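Long-range contact in putative aldehyde dehydrogenase (Burkholderia cenocepacia, PDB 4YWE), which probably oxidises aldehydes with NAD or NADP as electron acceptor, as other aldehyde dehydrogenases do, and binds calcium and magnesium ions: residues L271-I282 with L306-L317. Sequence-based numbering, arbitrary orientation.
Sequences LDAALPVLVSAI and LVERLATAFNGL
Arg309 reaches across to Asp272, Leu271 and Leu275, and its course illustrates how a long side chain can finish an apolar helix interface with a charge pair. Its CB lies over the branched tip of Leu275, 4.2 Å from CD1. The chain runs on extended through CG and CD, then bends at chi3 (66°), which carries the head group toward the Leu271-Asp272 end of the neighbouring helix. NE passes 4.1 Å from Leu275 CD2, and NH1 settles 3.5 Å from Leu271 CB. Leu271 O lies over one guanidinium face, toward its rim, without a hydrogen bond to it; that oxygen accepts the backbone N-H of Leu275. At the edge, NH2 donates to Asp272 OD1 in an almost straight bond (173°). The modelled 2.5 Å between Arg309 NH2 and Asp272 OD1 is so short that its exact value is doubtful. This single N-H bond carries the salt bridge; the carboxylate and guanidinium planes, 57° apart, do not pair flat.

Deeper down the contact is hydrocarbon. Leu275, with CG anti to the backbone N, sends CD1 to within 3.7 Å of Leu310 CD2 as the two side chains slide past each other. Leu278 CD1 meets Leu306 CD2 tip to tip at 4.1 Å. Farther along, Val279 CG2 rests 4.0 Å from Ala313 CB, while Ile282 CG2 approaches Phe314 CZ obliquely.

Helix 271-283 connects the adjacent parallel strands 261-265 and 293-299 in a beta-alpha-beta crossover, and helix 303-315 follows; Leu271 and Leu306 both touch Val265 of the sheet beneath. Apolar contacts thus join these helices over the sheet, whereas the ion pair, between an exposed aspartate and a partly exposed arginine, probably adds directional attraction at a margin where solvent would weaken it.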
# COMPACT_ATOMS: atom_id res chain seq x y z
N LEU A 271 -13.71 -7.97 35.14
CA LEU A 271 -14.71 -9.03 35.05
C LEU A 271 -16.11 -8.49 34.78
O LEU A 271 -16.92 -9.15 34.12
CB LEU A 271 -14.72 -9.87 36.33
CG LEU A 271 -13.43 -10.63 36.64
CD1 LEU A 271 -13.61 -11.49 37.88
CD2 LEU A 271 -13.00 -11.48 35.45
N ASP A 272 -16.40 -7.29 35.29
CA ASP A 272 -17.70 -6.66 35.07
C ASP A 272 -17.93 -6.40 33.59
O ASP A 272 -19.03 -6.59 33.08
CB ASP A 272 -17.81 -5.35 35.86
CG ASP A 272 -17.80 -5.57 37.36
OD1 ASP A 272 -18.22 -6.65 37.81
OD2 ASP A 272 -17.37 -4.64 38.08
N ALA A 273 -16.88 -5.96 32.90
CA ALA A 273 -16.97 -5.66 31.48
C ALA A 273 -16.86 -6.94 30.65
O ALA A 273 -17.45 -7.04 29.57
CB ALA A 273 -15.88 -4.68 31.07
N ALA A 274 -16.12 -7.92 31.17
CA ALA A 274 -15.89 -9.16 30.45
C ALA A 274 -17.10 -10.09 30.49
O ALA A 274 -17.43 -10.72 29.48
CB ALA A 274 -14.67 -9.87 31.02
N LEU A 275 -17.75 -10.16 31.64
CA LEU A 275 -18.85 -11.10 31.88
C LEU A 275 -19.95 -11.09 30.81
O LEU A 275 -20.31 -12.15 30.30
CB LEU A 275 -19.47 -10.85 33.26
CG LEU A 275 -20.66 -11.73 33.63
CD1 LEU A 275 -20.25 -13.20 33.63
CD2 LEU A 275 -21.23 -11.33 34.98
N PRO A 276 -20.50 -9.91 30.46
CA PRO A 276 -21.57 -9.97 29.45
C PRO A 276 -21.06 -10.37 28.07
O PRO A 276 -21.79 -11.02 27.32
CB PRO A 276 -22.12 -8.54 29.44
CG PRO A 276 -20.98 -7.70 29.87
CD PRO A 276 -20.24 -8.52 30.89
N VAL A 277 -19.83 -9.99 27.75
CA VAL A 277 -19.25 -10.32 26.45
C VAL A 277 -18.94 -11.81 26.37
O VAL A 277 -19.11 -12.43 25.33
CB VAL A 277 -17.99 -9.48 26.18
CG1 VAL A 277 -17.45 -9.77 24.78
CG2 VAL A 277 -18.29 -8.00 26.33
N LEU A 278 -18.50 -12.38 27.49
CA LEU A 278 -18.23 -13.82 27.56
C LEU A 278 -19.50 -14.62 27.27
O LEU A 278 -19.44 -15.70 26.68
CB LEU A 278 -17.67 -14.20 28.93
CG LEU A 278 -16.29 -13.68 29.32
CD1 LEU A 278 -15.92 -14.13 30.72
CD2 LEU A 278 -15.24 -14.14 28.31
N VAL A 279 -20.64 -14.09 27.70
CA VAL A 279 -21.91 -14.78 27.57
C VAL A 279 -22.44 -14.68 26.14
O VAL A 279 -22.72 -15.69 25.50
CB VAL A 279 -22.94 -14.24 28.58
CG1 VAL A 279 -24.31 -14.84 28.31
CG2 VAL A 279 -22.49 -14.52 30.00
N SER A 280 -22.57 -13.45 25.65
CA SER A 280 -23.15 -13.22 24.32
C SER A 280 -22.30 -13.84 23.21
O SER A 280 -22.83 -14.17 22.15
CB SER A 280 -23.32 -11.72 24.07
OG SER A 280 -22.08 -11.04 24.16
N ALA A 281 -21.01 -14.02 23.46
CA ALA A 281 -20.12 -14.60 22.46
C ALA A 281 -20.44 -16.06 22.17
O ALA A 281 -20.04 -16.60 21.14
CB ALA A 281 -18.67 -14.45 22.90
N ILE A 282 -21.16 -16.71 23.08
CA ILE A 282 -21.52 -18.12 22.92
C ILE A 282 -23.04 -18.28 22.86
O ILE A 282 -23.55 -19.32 22.45
CB ILE A 282 -20.90 -18.98 24.04
CG1 ILE A 282 -20.98 -20.47 23.70
CG2 ILE A 282 -21.57 -18.70 25.38
CD1 ILE A 282 -20.38 -20.83 22.35
N LEU A 306 -15.07 -16.33 38.65
CA LEU A 306 -15.62 -16.03 37.33
C LEU A 306 -16.61 -17.11 36.88
O LEU A 306 -17.60 -16.82 36.21
CB LEU A 306 -14.51 -15.88 36.30
CG LEU A 306 -14.94 -15.49 34.88
CD1 LEU A 306 -15.80 -14.23 34.91
CD2 LEU A 306 -13.73 -15.28 33.98
N VAL A 307 -16.34 -18.36 37.26
CA VAL A 307 -17.24 -19.46 36.94
C VAL A 307 -18.58 -19.25 37.63
O VAL A 307 -19.64 -19.47 37.04
CB VAL A 307 -16.62 -20.82 37.33
CG1 VAL A 307 -17.69 -21.91 37.37
CG2 VAL A 307 -15.52 -21.20 36.35
N GLU A 308 -18.54 -18.82 38.89
CA GLU A 308 -19.75 -18.57 39.66
C GLU A 308 -20.57 -17.44 39.04
O GLU A 308 -21.80 -17.48 39.03
CB GLU A 308 -19.41 -18.24 41.11
N ARG A 309 -19.88 -16.42 38.52
CA ARG A 309 -20.56 -15.31 37.87
C ARG A 309 -21.09 -15.73 36.51
O ARG A 309 -22.15 -15.27 36.07
CB ARG A 309 -19.62 -14.11 37.73
CG ARG A 309 -19.14 -13.55 39.06
CD ARG A 309 -18.20 -12.37 38.88
NE ARG A 309 -18.86 -11.21 38.27
CZ ARG A 309 -18.35 -9.98 38.27
NH1 ARG A 309 -17.18 -9.75 38.85
NH2 ARG A 309 -19.02 -8.99 37.70
N LEU A 310 -20.36 -16.62 35.83
CA LEU A 310 -20.82 -17.17 34.57
C LEU A 310 -22.01 -18.10 34.81
O LEU A 310 -22.94 -18.16 34.01
CB LEU A 310 -19.70 -17.93 33.85
CG LEU A 310 -18.61 -17.10 33.17
CD1 LEU A 310 -17.46 -17.99 32.73
CD2 LEU A 310 -19.17 -16.34 31.99
N ALA A 311 -21.98 -18.80 35.94
CA ALA A 311 -23.06 -19.71 36.31
C ALA A 311 -24.35 -18.95 36.58
O ALA A 311 -25.41 -19.33 36.08
CB ALA A 311 -22.66 -20.54 37.53
N THR A 312 -24.25 -17.89 37.37
CA THR A 312 -25.41 -17.06 37.69
C THR A 312 -25.99 -16.45 36.41
O THR A 312 -27.21 -16.40 36.24
CB THR A 312 -25.04 -15.93 38.67
OG1 THR A 312 -24.52 -16.50 39.88
CG2 THR A 312 -26.26 -15.08 39.00
N ALA A 313 -25.12 -16.02 35.51
CA ALA A 313 -25.54 -15.43 34.25
C ALA A 313 -26.26 -16.45 33.37
O ALA A 313 -27.28 -16.13 32.75
CB ALA A 313 -24.34 -14.84 33.51
N PHE A 314 -25.73 -17.66 33.31
CA PHE A 314 -26.32 -18.71 32.48
C PHE A 314 -27.68 -19.17 33.00
O PHE A 314 -28.55 -19.54 32.22
CB PHE A 314 -25.37 -19.91 32.38
CG PHE A 314 -24.49 -19.88 31.16
CD1 PHE A 314 -23.49 -18.92 31.03
CD2 PHE A 314 -24.66 -20.80 30.14
CE1 PHE A 314 -22.69 -18.89 29.90
CE2 PHE A 314 -23.86 -20.78 29.01
CZ PHE A 314 -22.87 -19.82 28.90
N ASN A 315 -27.86 -19.14 34.32
CA ASN A 315 -29.14 -19.52 34.92
C ASN A 315 -30.26 -18.56 34.52
O ASN A 315 -31.43 -18.93 34.52
CB ASN A 315 -29.02 -19.57 36.45
CG ASN A 315 -28.26 -20.78 36.94
OD1 ASN A 315 -28.33 -21.85 36.34
ND2 ASN A 315 -27.54 -20.62 38.04
N GLY A 316 -29.89 -17.33 34.18
CA GLY A 316 -30.86 -16.30 33.84
C GLY A 316 -31.18 -16.21 32.37
O GLY A 316 -31.97 -15.35 31.95
N LEU A 317 -30.58 -17.08 31.58
CA LEU A 317 -30.81 -17.09 30.14
C LEU A 317 -32.11 -17.81 29.80
O LEU A 317 -32.38 -18.90 30.31
CB LEU A 317 -29.64 -17.76 29.41
CG LEU A 317 -28.30 -17.03 29.54
CD1 LEU A 317 -27.17 -17.86 28.94
CD2 LEU A 317 -28.37 -15.66 28.86